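Local coordinates for protein 15-O-acetyltransferase (Fusarium sporotrichioides, PDB 3FOT) that transfers an acetyl group to the 15-hydroxyl of trichothecene intermediates on the biosynthetic route to mycotoxins such as T-2 toxin, at residues 91-96 against 185-189; 445-449 against 482-486; 475-479 against 489-493. All coordinates share one frame; numbering follows the deposited sequence. Where two conformers were deposited one is given.

Contact 1. Residues 91-96 against 185-189; sequences ECACTV and NHLFW
F188 and W189 carry the contact, pressing their rings against the backbone and the first side-chain atoms of 91-96. Both belong to the sequence HLFWD, the HxxxD signature of BAHD acyltransferases; H186 opens it, consistent with the catalytic histidine of relatives. Packing is dense around F188. C94 CB lies 3.5 Å from F188 CD1, and C94 O stands 3.6 Å above the plane of the phenyl ring, displaced toward its rim. L187 CB covers the opposite face, so the ring is held between its own neighbour and the incoming chain. V96, itself only partly buried, closes the packing at the ring edge: its N lies in the ring plane, 3.8 Å from F188 CZ, and its CB is 4.0 Å from the same atom. The indole of W189 is covered in another way: E91 CB sits over its six-membered ring, 4.2 Å from the centroid and 19° off the normal, a CH-pi contact, while C92 CA comes to 3.6 Å from W189 CZ2. A bend at E91 chi2 (80°) turns the carboxylate away from the indole, and OE2 accepts from S230 N. W189 NE1 is satisfied by S156 O, which helps set the turn of the indole from outside the two segments.

The loose side of the contact is at T95, which directs its side chain away to the exposed side, near a bound glycerol, and reaches F188 through its backbone alone. The short 3-10 turn that carries F188 and leads into W189 is tied down at its start by an Asx turn, in which L187 N donates to N185 OD1 over 3.0 Å in a nearly straight bond (168°); N46 ND2 is a second donor to the same oxygen.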
loop_
_atom_site.group_PDB
_atom_site.type_symbol
_atom_site.label_atom_id
_atom_site.label_comp_id
_atom_site.label_asym_id
_atom_site.label_seq_id
_atom_site.Cartn_x
_atom_site.Cartn_y
_atom_site.Cartn_z
ATOM N N GLU A 91 9.512 13.174 -0.730
ATOM C CA GLU A 91 8.220 12.749 -1.215
ATOM C C GLU A 91 7.104 13.139 -0.245
ATOM O O GLU A 91 5.989 13.378 -0.668
ATOM C CB GLU A 91 8.198 11.232 -1.386
ATOM C CG GLU A 91 8.905 10.764 -2.658
ATOM C CD GLU A 91 10.408 10.699 -2.562
ATOM O OE1 GLU A 91 11.002 10.858 -1.461
ATOM O OE2 GLU A 91 10.997 10.449 -3.621
ATOM N N CYS A 92 7.427 13.204 1.050
ATOM C CA CYS A 92 6.444 13.536 2.094
ATOM C C CYS A 92 5.883 14.973 2.007
ATOM O O CYS A 92 4.901 15.297 2.699
ATOM C CB CYS A 92 7.044 13.278 3.482
ATOM S SG CYS A 92 8.406 14.411 3.876
ATOM N N ALA A 93 6.489 15.829 1.163
ATOM C CA ALA A 93 5.922 17.162 0.923
ATOM C C ALA A 93 5.697 17.531 -0.543
ATOM O O ALA A 93 5.511 18.722 -0.865
ATOM C CB ALA A 93 6.788 18.234 1.605
ATOM N N CYS A 94 5.711 16.534 -1.427
ATOM C CA CYS A 94 5.332 16.787 -2.814
ATOM C C CYS A 94 3.837 17.131 -2.856
ATOM O O CYS A 94 3.074 16.755 -1.950
ATOM C CB CYS A 94 5.646 15.582 -3.714
ATOM S SG CYS A 94 7.404 15.247 -3.925
ATOM N N THR A 95 3.437 17.867 -3.894
ATOM C CA THR A 95 2.062 18.282 -4.072
ATOM C C THR A 95 1.610 17.889 -5.482
ATOM O O THR A 95 2.432 17.580 -6.339
ATOM C CB THR A 95 1.937 19.811 -3.900
ATOM O OG1 THR A 95 2.854 20.472 -4.791
ATOM C CG2 THR A 95 2.256 20.214 -2.462
ATOM N N VAL A 96 0.308 17.942 -5.716
ATOM C CA VAL A 96 -0.233 17.495 -6.974
ATOM C C VAL A 96 -0.989 18.616 -7.654
ATOM O O VAL A 96 -1.661 19.425 -6.992
ATOM C CB VAL A 96 -1.178 16.283 -6.789
ATOM C CG1 VAL A 96 -2.397 16.628 -5.947
ATOM C CG2 VAL A 96 -1.630 15.747 -8.157
ATOM N N ASN A 185 -1.706 10.567 0.500
ATOM C CA ASN A 185 -2.138 10.569 -0.885
ATOM C C ASN A 185 -1.297 9.515 -1.610
ATOM O O ASN A 185 -0.054 9.557 -1.569
ATOM C CB ASN A 185 -1.904 11.952 -1.487
ATOM C CG ASN A 185 -2.573 12.116 -2.837
ATOM O OD1 ASN A 185 -2.565 11.181 -3.677
ATOM N ND2 ASN A 185 -3.136 13.291 -3.069
ATOM N N HIS A 186 -1.978 8.560 -2.254
ATOM C CA HIS A 186 -1.282 7.441 -2.889
ATOM C C HIS A 186 -0.421 7.906 -4.070
ATOM O O HIS A 186 0.428 7.162 -4.517
ATOM C CB HIS A 186 -2.292 6.402 -3.360
ATOM C CG HIS A 186 -1.713 5.032 -3.589
ATOM N ND1 HIS A 186 -2.451 3.882 -3.410
ATOM C CD2 HIS A 186 -0.472 4.631 -3.957
ATOM C CE1 HIS A 186 -1.705 2.829 -3.709
ATOM N NE2 HIS A 186 -0.499 3.256 -4.043
ATOM N N LEU A 187 -0.634 9.122 -4.583
ATOM C CA LEU A 187 0.165 9.559 -5.737
ATOM C C LEU A 187 1.679 9.466 -5.452
ATOM O O LEU A 187 2.460 9.146 -6.349
ATOM C CB LEU A 187 -0.212 11.008 -6.143
ATOM C CG LEU A 187 0.474 11.608 -7.366
ATOM C CD1 LEU A 187 0.381 10.657 -8.609
ATOM C CD2 LEU A 187 -0.154 12.981 -7.661
ATOM N N PHE A 188 2.090 9.773 -4.215
ATOM C CA PHE A 188 3.513 10.047 -3.931
ATOM C C PHE A 188 4.300 8.841 -3.409
ATOM O O PHE A 188 5.519 8.942 -3.110
ATOM C CB PHE A 188 3.633 11.227 -2.945
ATOM C CG PHE A 188 2.814 12.428 -3.354
ATOM C CD1 PHE A 188 3.156 13.194 -4.469
ATOM C CD2 PHE A 188 1.676 12.767 -2.654
ATOM C CE1 PHE A 188 2.357 14.290 -4.832
ATOM C CE2 PHE A 188 0.888 13.847 -3.013
ATOM C CZ PHE A 188 1.219 14.611 -4.097
ATOM N N TRP A 189 3.607 7.712 -3.313
ATOM C CA TRP A 189 4.171 6.496 -2.719
ATOM C C TRP A 189 3.558 5.252 -3.297
ATOM O O TRP A 189 2.423 5.271 -3.739
ATOM C CB TRP A 189 3.817 6.416 -1.228
ATOM C CG TRP A 189 3.853 7.691 -0.437
ATOM C CD1 TRP A 189 2.807 8.570 -0.238
ATOM C CD2 TRP A 189 4.952 8.201 0.315
ATOM N NE1 TRP A 189 3.204 9.589 0.593
ATOM C CE2 TRP A 189 4.512 9.391 0.944
ATOM C CE3 TRP A 189 6.283 7.773 0.524
ATOM C CZ2 TRP A 189 5.345 10.158 1.770
ATOM C CZ3 TRP A 189 7.110 8.547 1.340
ATOM C CH2 TRP A 189 6.638 9.717 1.955
#

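Contact 2. Residues 445-449 against 482-486; sequences FIPHE and SWRDA
W483 extends its indole toward 445-449 with CG anti to the backbone N (chi1 -178°), while R484 sets CG anti to its carbonyl carbon and follows an extended course from CG to NE that carries the guanidinium over H448. The imidazole is engaged by both. Its edge points at the face of the W483 six-membered ring, an edge-to-face pair with planes at 85° and H448 CD2 3.5 Å from W483 CH2. Over one imidazole face lies the R484 guanidinium, nearly flat (planes at 20°, centres 4.2 Å apart), with R484 CG reaching the same ring near H448 NE2 at 3.8 Å. Meanwhile I446 O and P447 O both approach the rim of the indole near its plane, each 3.3 Å from W483 CH2.

Two acceptors beyond the segments steady these groups: V462 O takes W483 NE1 and R484 NE, and E443 OE2 takes H448 NE2 and R484 N. A type I' turn from W483 to A486 reverses the chain here, making this the tip of the hairpin of strands 477-483 and 486-494. Strand 457-469 backs the contact, meeting I446 and W483 at I465 and R484 at S461, while F445 and P447 rest on helix 191-205.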
loop_
_atom_site.group_PDB
_atom_site.type_symbol
_atom_site.label_atom_id
_atom_site.label_comp_id
_atom_site.label_asym_id
_atom_site.label_seq_id
_atom_site.Cartn_x
_atom_site.Cartn_y
_atom_site.Cartn_z
ATOM N N PHE A 445 10.372 -3.014 6.860
ATOM C CA PHE A 445 10.250 -1.564 6.757
ATOM C C PHE A 445 10.097 -0.800 8.063
ATOM O O PHE A 445 10.480 0.364 8.128
ATOM C CB PHE A 445 9.039 -1.237 5.887
ATOM C CG PHE A 445 8.990 -2.025 4.614
ATOM C CD1 PHE A 445 10.067 -2.011 3.744
ATOM C CD2 PHE A 445 7.871 -2.790 4.307
ATOM C CE1 PHE A 445 10.036 -2.743 2.557
ATOM C CE2 PHE A 445 7.828 -3.536 3.113
ATOM C CZ PHE A 445 8.920 -3.498 2.246
ATOM N N ILE A 446 9.501 -1.431 9.073
ATOM C CA ILE A 446 9.090 -0.717 10.308
ATOM C C ILE A 446 9.697 -1.456 11.495
ATOM O O ILE A 446 9.613 -2.676 11.561
ATOM C CB ILE A 446 7.549 -0.658 10.415
ATOM C CG1 ILE A 446 6.994 0.161 9.239
ATOM C CG2 ILE A 446 7.081 -0.086 11.762
ATOM C CD1 ILE A 446 5.486 0.035 9.051
ATOM N N PRO A 447 10.290 -0.714 12.449
ATOM C CA PRO A 447 10.882 -1.408 13.589
ATOM C C PRO A 447 9.876 -1.904 14.628
ATOM O O PRO A 447 8.776 -1.364 14.756
ATOM C CB PRO A 447 11.788 -0.345 14.218
ATOM C CG PRO A 447 11.133 0.964 13.874
ATOM C CD PRO A 447 10.445 0.754 12.533
ATOM N N HIS A 448 10.262 -2.921 15.396
ATOM C CA HIS A 448 9.388 -3.387 16.486
ATOM C C HIS A 448 9.214 -2.373 17.620
ATOM O O HIS A 448 8.198 -2.415 18.353
ATOM C CB HIS A 448 9.941 -4.655 17.103
ATOM C CG HIS A 448 9.659 -5.892 16.315
ATOM N ND1 HIS A 448 10.173 -7.123 16.677
ATOM C CD2 HIS A 448 8.941 -6.098 15.184
ATOM C CE1 HIS A 448 9.743 -8.040 15.825
ATOM N NE2 HIS A 448 9.010 -7.443 14.900
ATOM N N GLU A 449 10.201 -1.499 17.800
ATOM C CA GLU A 449 10.125 -0.494 18.862
ATOM C C GLU A 449 10.612 0.862 18.404
ATOM O O GLU A 449 11.445 0.977 17.477
ATOM C CB GLU A 449 10.938 -0.907 20.112
ATOM C CG GLU A 449 10.636 -2.271 20.708
ATOM C CD GLU A 449 11.478 -3.398 20.126
ATOM O OE1 GLU A 449 12.490 -3.140 19.436
ATOM O OE2 GLU A 449 11.129 -4.564 20.391
ATOM N N SER A 482 2.290 -9.252 7.247
ATOM C CA SER A 482 2.764 -9.970 8.403
ATOM C C SER A 482 3.433 -9.015 9.360
ATOM O O SER A 482 4.123 -8.092 8.932
ATOM C CB SER A 482 3.788 -11.024 7.983
ATOM O OG SER A 482 4.184 -11.767 9.126
ATOM N N TRP A 483 3.236 -9.258 10.652
ATOM C CA TRP A 483 3.978 -8.515 11.682
ATOM C C TRP A 483 4.161 -9.402 12.888
ATOM O O TRP A 483 3.204 -10.048 13.305
ATOM C CB TRP A 483 3.175 -7.301 12.050
ATOM C CG TRP A 483 3.761 -6.377 13.062
ATOM C CD1 TRP A 483 3.236 -6.068 14.277
ATOM C CD2 TRP A 483 4.950 -5.602 12.920
ATOM N NE1 TRP A 483 4.047 -5.143 14.922
ATOM C CE2 TRP A 483 5.105 -4.848 14.110
ATOM C CE3 TRP A 483 5.917 -5.482 11.911
ATOM C CZ2 TRP A 483 6.171 -3.968 14.312
ATOM C CZ3 TRP A 483 6.992 -4.600 12.119
ATOM C CH2 TRP A 483 7.097 -3.850 13.312
ATOM N N ARG A 484 5.387 -9.459 13.427
ATOM C CA ARG A 484 5.661 -10.284 14.638
ATOM C C ARG A 484 5.180 -11.730 14.415
ATOM O O ARG A 484 4.587 -12.371 15.323
ATOM C CB ARG A 484 5.012 -9.691 15.881
ATOM C CG ARG A 484 5.620 -8.332 16.248
ATOM C CD ARG A 484 4.869 -7.739 17.401
ATOM N NE ARG A 484 5.446 -6.461 17.809
ATOM C CZ ARG A 484 6.482 -6.326 18.650
ATOM N NH1 ARG A 484 6.917 -5.109 18.955
ATOM N NH2 ARG A 484 7.066 -7.394 19.210
ATOM N N ASP A 485 5.475 -12.213 13.209
ATOM C CA ASP A 485 5.179 -13.592 12.741
ATOM C C ASP A 485 3.696 -13.930 12.631
ATOM O O ASP A 485 3.343 -15.109 12.499
ATOM C CB ASP A 485 5.846 -14.647 13.626
ATOM C CG ASP A 485 7.330 -14.753 13.393
ATOM O OD1 ASP A 485 7.781 -14.647 12.228
ATOM O OD2 ASP A 485 8.028 -14.984 14.392
ATOM N N ALA A 486 2.832 -12.923 12.693
ATOM C CA ALA A 486 1.404 -13.144 12.524
ATOM C C ALA A 486 0.947 -12.529 11.213
ATOM O O ALA A 486 1.218 -11.354 10.960
ATOM C CB ALA A 486 0.628 -12.542 13.691
#

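Contact 3. Residues 475-479 against 489-493; sequences YLAIR and LNIIY
I478 and I491 run alongside each other on one face of the sheet, with I478 CG1 and I491 CG1 3.7 Å apart. They form the middle, non-hydrogen-bonded pair of the three that join these segments of an antiparallel beta hairpin, strands 477-483 and 486-494, whose short segments run at 158° to each other. L476 continues this face: its CB meets I491 CG2 at 3.8 Å, the two side chains slanting across one another, and its CD2 branch lies alongside Y493 with CB of the tyrosine 3.7 Å away. Placing Y493 CG between its backbone N and carbonyl carbon (chi1 68°) leads the phenol ring away from 475-479 and toward strand 277-283, and CB is left to make the contact. Helix 500-516 packs on this side, with Y506 against L476 and I478 and I510 against L489.

A477, R479, N490 and I492 occupy the other face, where R479 and N490 meet strand 457-469. Here the aliphatic part of R479 passes slantwise over the end of I492, R479 CD lying 3.4 Å from I492 CD1. The chain then bends at chi3 (73°), and its guanidinium forms a salt bridge with D439 of the adjacent strand 435-441.

Between the two faces, A477 and I492 exchange a pair of backbone bonds, I492 N to A477 O spanning 2.8 Å. R479 and N490 exchange another pair, with R479 N 2.7 Å from N490 O. Strands 277-283 and 435-441 bond to the outer edges of the hairpin.

Neutral amide bonds therefore set the register in this buried sheet, and hydrocarbon packing fills the helix side. R479 uses its methylenes as apolar surface, and its positive charge is probably stabilised by its carboxylate partner.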
loop_
_atom_site.group_PDB
_atom_site.type_symbol
_atom_site.label_atom_id
_atom_site.label_comp_id
_atom_site.label_asym_id
_atom_site.label_seq_id
_atom_site.Cartn_x
_atom_site.Cartn_y
_atom_site.Cartn_z
ATOM N N TYR A 475 -14.790 -4.331 -6.598
ATOM C CA TYR A 475 -14.211 -5.662 -6.332
ATOM C C TYR A 475 -13.701 -5.715 -4.899
ATOM O O TYR A 475 -13.433 -4.681 -4.290
ATOM C CB TYR A 475 -13.088 -6.042 -7.313
ATOM C CG TYR A 475 -11.948 -5.067 -7.379
ATOM C CD1 TYR A 475 -10.818 -5.211 -6.563
ATOM C CD2 TYR A 475 -11.979 -3.998 -8.275
ATOM C CE1 TYR A 475 -9.759 -4.323 -6.650
ATOM C CE2 TYR A 475 -10.945 -3.098 -8.347
ATOM C CZ TYR A 475 -9.841 -3.253 -7.532
ATOM O OH TYR A 475 -8.804 -2.354 -7.631
ATOM N N LEU A 476 -13.587 -6.924 -4.370
ATOM C CA LEU A 476 -13.042 -7.112 -3.039
ATOM C C LEU A 476 -11.545 -7.064 -3.208
ATOM O O LEU A 476 -10.988 -7.806 -4.018
ATOM C CB LEU A 476 -13.469 -8.468 -2.464
ATOM C CG LEU A 476 -14.968 -8.646 -2.213
ATOM C CD1 LEU A 476 -15.212 -10.008 -1.634
ATOM C CD2 LEU A 476 -15.546 -7.564 -1.284
ATOM N N ALA A 477 -10.893 -6.159 -2.480
ATOM C CA ALA A 477 -9.445 -6.051 -2.574
ATOM C C ALA A 477 -8.877 -6.662 -1.312
ATOM O O ALA A 477 -9.074 -6.113 -0.222
ATOM C CB ALA A 477 -9.034 -4.577 -2.680
ATOM N N ILE A 478 -8.130 -7.748 -1.478
ATOM C CA ILE A 478 -7.706 -8.582 -0.371
ATOM C C ILE A 478 -6.222 -8.425 -0.192
ATOM O O ILE A 478 -5.452 -8.692 -1.119
ATOM C CB ILE A 478 -8.094 -10.071 -0.605
ATOM C CG1 ILE A 478 -9.610 -10.179 -0.824
ATOM C CG2 ILE A 478 -7.683 -10.904 0.598
ATOM C CD1 ILE A 478 -10.034 -11.422 -1.543
ATOM N N ARG A 479 -5.818 -7.951 0.990
ATOM C CA ARG A 479 -4.415 -7.668 1.243
ATOM C C ARG A 479 -3.872 -8.641 2.298
ATOM O O ARG A 479 -4.583 -8.971 3.245
ATOM C CB ARG A 479 -4.240 -6.237 1.752
ATOM C CG ARG A 479 -5.030 -5.156 0.973
ATOM C CD ARG A 479 -4.548 -3.759 1.404
ATOM N NE ARG A 479 -3.219 -3.464 0.874
ATOM C CZ ARG A 479 -2.967 -2.938 -0.314
ATOM N NH1 ARG A 479 -1.705 -2.719 -0.670
ATOM N NH2 ARG A 479 -3.956 -2.619 -1.142
ATOM N N LEU A 489 -5.065 -10.817 7.172
ATOM C CA LEU A 489 -5.774 -10.615 5.908
ATOM C C LEU A 489 -6.771 -9.516 6.123
ATOM O O LEU A 489 -7.529 -9.522 7.096
ATOM C CB LEU A 489 -6.500 -11.883 5.419
ATOM C CG LEU A 489 -5.646 -12.984 4.792
ATOM C CD1 LEU A 489 -5.066 -13.804 5.906
ATOM C CD2 LEU A 489 -6.527 -13.885 3.893
ATOM N N ASN A 490 -6.769 -8.561 5.201
ATOM C CA ASN A 490 -7.709 -7.443 5.191
ATOM C C ASN A 490 -8.468 -7.461 3.857
ATOM O O ASN A 490 -7.834 -7.642 2.815
ATOM C CB ASN A 490 -6.903 -6.148 5.315
ATOM C CG ASN A 490 -7.738 -4.942 5.755
ATOM O OD1 ASN A 490 -8.969 -4.933 5.678
ATOM N ND2 ASN A 490 -7.045 -3.904 6.216
ATOM N N ILE A 491 -9.775 -7.294 3.897
ATOM C CA ILE A 491 -10.507 -7.089 2.664
ATOM C C ILE A 491 -11.081 -5.689 2.713
ATOM O O ILE A 491 -11.831 -5.327 3.632
ATOM C CB ILE A 491 -11.641 -8.095 2.437
ATOM C CG1 ILE A 491 -11.123 -9.534 2.485
ATOM C CG2 ILE A 491 -12.318 -7.806 1.069
ATOM C CD1 ILE A 491 -12.199 -10.607 2.124
ATOM N N ILE A 492 -10.702 -4.887 1.726
ATOM C CA ILE A 492 -11.273 -3.560 1.606
ATOM C C ILE A 492 -12.305 -3.612 0.490
ATOM O O ILE A 492 -12.102 -4.283 -0.532
ATOM C CB ILE A 492 -10.214 -2.486 1.319
ATOM C CG1 ILE A 492 -9.089 -2.539 2.349
ATOM C CG2 ILE A 492 -10.815 -1.105 1.366
ATOM C CD1 ILE A 492 -7.854 -3.121 1.807
ATOM N N TYR A 493 -13.421 -2.951 0.732
ATOM C CA TYR A 493 -14.527 -2.993 -0.199
ATOM C C TYR A 493 -15.248 -1.685 -0.094
ATOM O O TYR A 493 -14.993 -0.898 0.829
ATOM C CB TYR A 493 -15.440 -4.168 0.113
ATOM C CG TYR A 493 -16.209 -4.087 1.403
ATOM C CD1 TYR A 493 -17.567 -3.782 1.397
ATOM C CD2 TYR A 493 -15.592 -4.341 2.637
ATOM C CE1 TYR A 493 -18.282 -3.720 2.564
ATOM C CE2 TYR A 493 -16.309 -4.292 3.808
ATOM C CZ TYR A 493 -17.656 -3.983 3.762
ATOM O OH TYR A 493 -18.387 -3.915 4.930
#

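Contacts 1 and 3 are buried, on opposite sides of the chain's centre with nearest atoms about 6 Å apart, whereas contact 2 is partly exposed. Contacts 2 and 3 share strand 477-483: contact 3 binds it to its hairpin partner along the body of the sheet, and contact 2 joins the hairpin's tip to the loop before strand 449-452. Their chemistry follows: backbone hydrogen bonds and aliphatic side chains in the sheet, an edge-to-face ring pair and a stacked guanidinium at its margin. Contact 1 packs rings on backbone, joining the start of strand 95-97 to the HxxxD turn after strand 177-184. Side chains of contacts 1 and 3 come within about 11 Å of that of substrate-binding H414; contact 2 lies away from it.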